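Local coordinates for protein transcriptional regulator, MarR family (PDB 3CDH) that probably binds DNA through a helix-turn-helix of the MarR type and so regulates transcription, at the interface of chains A and B. Residues are numbered along the deposited sequence; one frame, centred on the assembly and turned at random. Chains: chain A/B, Transcriptional regulator, MarR family.

The interface of chains A and B. Residues chain A 18, 21, 144-145, 148-149; chain B 23-24, 27-28, 125.
A:Leu148 splits its two methyls between two B helices. CD1 rests on the backbone of helix 17-38 at B:Ala28, 3.7 Å from CA, and also against the CB methylene of B:Glu27. The other methyl, CD2, points to B:Leu125 of helix 105-130, meeting CD1 of that leucine at 4.0 Å, the side chains at about a right angle. One turn back along A, A:Leu145 sends CD2 towards the carboxylate end of B:Glu27, 3.8 Å from CD, and the same methyl reaches CA of B:Ser24. B:Glu27 gets there by running extended beyond CG (chi2 -179°), which sets its carboxylate against A:Leu145 and beside A:Asp149. There OE1 of the glutamate and OD1 of the aspartate are 3.0 Å apart, with the carboxylate planes turned 42° from each other. Two acceptors this near would repel unless they share a proton, and at 2.69 Å the exact placement is doubtful. An alanine in place of B:Glu27 would probably strip A:Leu145 CD2 of the carboxylate end it packs on and leave a gap between that methyl and A:Asp149. Deeper in, the small residues of B let larger A side chains close in: the B:Ala28 methyl meets CD1 of A:Leu21 at 3.6 Å and CD2 of A:Leu18 at 3.9 Å, while CB of B:Ser24 touches both A:Leu144 CD2 and A:Leu21 CD2, which approach it from the same side. Helix 17-38 of each chain faces its counterpart; the end of A helix 137-147 packs on B helix 17-38, and A:Leu148 just after it also meets B helix 105-130. The patch belongs to a two-fold interface of terminal helices, as expected for the MarR dimer.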
ATOM      1  N   LEU A  18       1.778  -8.801   6.148  1.00 50.46           N
ATOM      2  CA  LEU A  18       2.045  -7.466   5.643  1.00 48.88           C
ATOM      3  C   LEU A  18       2.243  -7.487   4.149  1.00 48.13           C
ATOM      4  O   LEU A  18       1.963  -6.493   3.468  1.00 47.16           O
ATOM      5  CB  LEU A  18       3.251  -6.838   6.318  1.00 49.45           C
ATOM      6  CG  LEU A  18       3.112  -6.597   7.817  1.00 49.60           C
ATOM      7  CD1 LEU A  18       4.262  -5.693   8.253  1.00 50.37           C
ATOM      8  CD2 LEU A  18       1.762  -5.971   8.133  1.00 48.67           C
ATOM      9  N   LEU A  21      -1.210  -7.773   2.661  1.00 45.57           N
ATOM     10  CA  LEU A  21      -1.913  -6.483   2.631  1.00 44.52           C
ATOM     11  C   LEU A  21      -1.336  -5.567   1.566  1.00 43.90           C
ATOM     12  O   LEU A  21      -2.057  -5.099   0.704  1.00 43.81           O
ATOM     13  CB  LEU A  21      -1.881  -5.802   3.985  1.00 44.35           C
ATOM     14  CG  LEU A  21      -2.857  -6.367   5.002  1.00 44.51           C
ATOM     15  CD1 LEU A  21      -2.434  -5.931   6.355  1.00 43.33           C
ATOM     16  CD2 LEU A  21      -4.276  -5.902   4.717  1.00 43.93           C
ATOM     17  N   LEU A 144     -10.209  -4.891  11.016  1.00 56.87           N
ATOM     18  CA  LEU A 144      -8.772  -4.824  11.218  1.00 56.84           C
ATOM     19  C   LEU A 144      -8.397  -3.404  11.623  1.00 58.05           C
ATOM     20  O   LEU A 144      -7.685  -3.190  12.628  1.00 58.74           O
ATOM     21  CB  LEU A 144      -8.034  -5.245   9.946  1.00 55.40           C
ATOM     22  CG  LEU A 144      -6.563  -4.874   9.808  1.00 54.06           C
ATOM     23  CD1 LEU A 144      -5.752  -5.544  10.875  1.00 53.87           C
ATOM     24  CD2 LEU A 144      -6.042  -5.238   8.437  1.00 53.60           C
ATOM     25  N   LEU A 145      -8.900  -2.436  10.853  1.00 58.43           N
ATOM     26  CA  LEU A 145      -8.676  -1.018  11.146  1.00 59.53           C
ATOM     27  C   LEU A 145      -9.141  -0.622  12.551  1.00 62.52           C
ATOM     28  O   LEU A 145      -8.462   0.147  13.231  1.00 63.49           O
ATOM     29  CB  LEU A 145      -9.335  -0.130  10.094  1.00 57.92           C
ATOM     30  CG  LEU A 145      -8.604   0.023   8.765  1.00 55.44           C
ATOM     31  CD1 LEU A 145      -9.454   0.852   7.868  1.00 53.56           C
ATOM     32  CD2 LEU A 145      -7.253   0.682   8.932  1.00 54.50           C
ATOM     33  N   LEU A 148      -6.649  -2.041  15.007  1.00 71.70           N
ATOM     34  CA  LEU A 148      -5.427  -1.257  14.966  1.00 72.38           C
ATOM     35  C   LEU A 148      -5.524   0.126  15.610  1.00 74.27           C
ATOM     36  O   LEU A 148      -4.534   0.825  15.668  1.00 74.49           O
ATOM     37  CB  LEU A 148      -4.903  -1.133  13.540  1.00 69.88           C
ATOM     38  CG  LEU A 148      -4.291  -2.408  12.970  1.00 68.26           C
ATOM     39  CD1 LEU A 148      -4.027  -2.285  11.483  1.00 65.14           C
ATOM     40  CD2 LEU A 148      -3.018  -2.728  13.692  1.00 67.08           C
ATOM     41  N   ASP A 149      -6.686   0.517  16.130  0.50 75.79           N
ATOM     42  CA  ASP A 149      -6.812   1.846  16.756  0.50 77.30           C
ATOM     43  C   ASP A 149      -7.009   1.791  18.299  0.50 80.56           C
ATOM     44  O   ASP A 149      -8.003   2.285  18.844  0.50 81.89           O
ATOM     45  CB  ASP A 149      -7.860   2.690  16.006  0.50 76.20           C
ATOM     46  CG  ASP A 149      -7.476   2.932  14.534  0.50 73.00           C
ATOM     47  OD1 ASP A 149      -6.274   2.880  14.207  0.50 70.69           O
ATOM     48  OD2 ASP A 149      -8.371   3.170  13.696  0.50 70.65           O
TER
ATOM     49  N   ALA B  23      -5.149   1.958   3.623  1.00 39.79           N
ATOM     50  CA  ALA B  23      -5.058   2.343   5.025  1.00 40.77           C
ATOM     51  C   ALA B  23      -4.645   1.152   5.898  1.00 41.18           C
ATOM     52  O   ALA B  23      -3.736   1.269   6.740  1.00 41.86           O
ATOM     53  CB  ALA B  23      -6.371   2.924   5.502  1.00 41.23           C
ATOM     54  N   SER B  24      -5.290   0.011   5.692  1.00 41.51           N
ATOM     55  CA  SER B  24      -4.946  -1.201   6.420  1.00 42.86           C
ATOM     56  C   SER B  24      -3.479  -1.537   6.301  1.00 43.03           C
ATOM     57  O   SER B  24      -2.803  -1.811   7.296  1.00 43.55           O
ATOM     58  CB  SER B  24      -5.712  -2.374   5.861  1.00 42.58           C
ATOM     59  OG  SER B  24      -7.067  -2.189   6.143  1.00 46.11           O
ATOM     60  N   GLU B  27      -1.452   1.036   8.271  1.00 49.44           N
ATOM     61  CA  GLU B  27      -1.543   0.942   9.726  1.00 51.22           C
ATOM     62  C   GLU B  27      -1.015  -0.370  10.254  1.00 51.57           C
ATOM     63  O   GLU B  27      -0.454  -0.423  11.342  1.00 53.16           O
ATOM     64  CB  GLU B  27      -2.957   1.183  10.210  1.00 51.99           C
ATOM     65  CG  GLU B  27      -3.286   2.634  10.115  1.00 54.75           C
ATOM     66  CD  GLU B  27      -4.665   2.986  10.608  1.00 59.39           C
ATOM     67  OE1 GLU B  27      -5.203   2.306  11.516  1.00 62.61           O
ATOM     68  OE2 GLU B  27      -5.212   3.983  10.087  1.00 60.47           O
ATOM     69  N   ALA B  28      -1.181  -1.440   9.489  1.00 50.81           N
ATOM     70  CA  ALA B  28      -0.715  -2.729   9.960  1.00 50.58           C
ATOM     71  C   ALA B  28       0.811  -2.767   9.958  1.00 49.78           C
ATOM     72  O   ALA B  28       1.406  -3.331  10.888  1.00 50.60           O
ATOM     73  CB  ALA B  28      -1.301  -3.862   9.133  1.00 49.90           C
ATOM     74  N   LEU B 125      -0.381  -9.488  16.174  1.00 71.36           N
ATOM     75  CA  LEU B 125      -1.558  -8.949  15.518  1.00 69.46           C
ATOM     76  C   LEU B 125      -2.652 -10.008  15.229  1.00 70.26           C
ATOM     77  O   LEU B 125      -3.842  -9.779  15.472  1.00 70.46           O
ATOM     78  CB  LEU B 125      -1.130  -8.199  14.261  1.00 66.14           C
ATOM     79  CG  LEU B 125      -2.190  -7.618  13.344  1.00 64.04           C
ATOM     80  CD1 LEU B 125      -3.148  -6.713  14.092  1.00 64.15           C
ATOM     81  CD2 LEU B 125      -1.495  -6.855  12.261  1.00 62.33           C
TER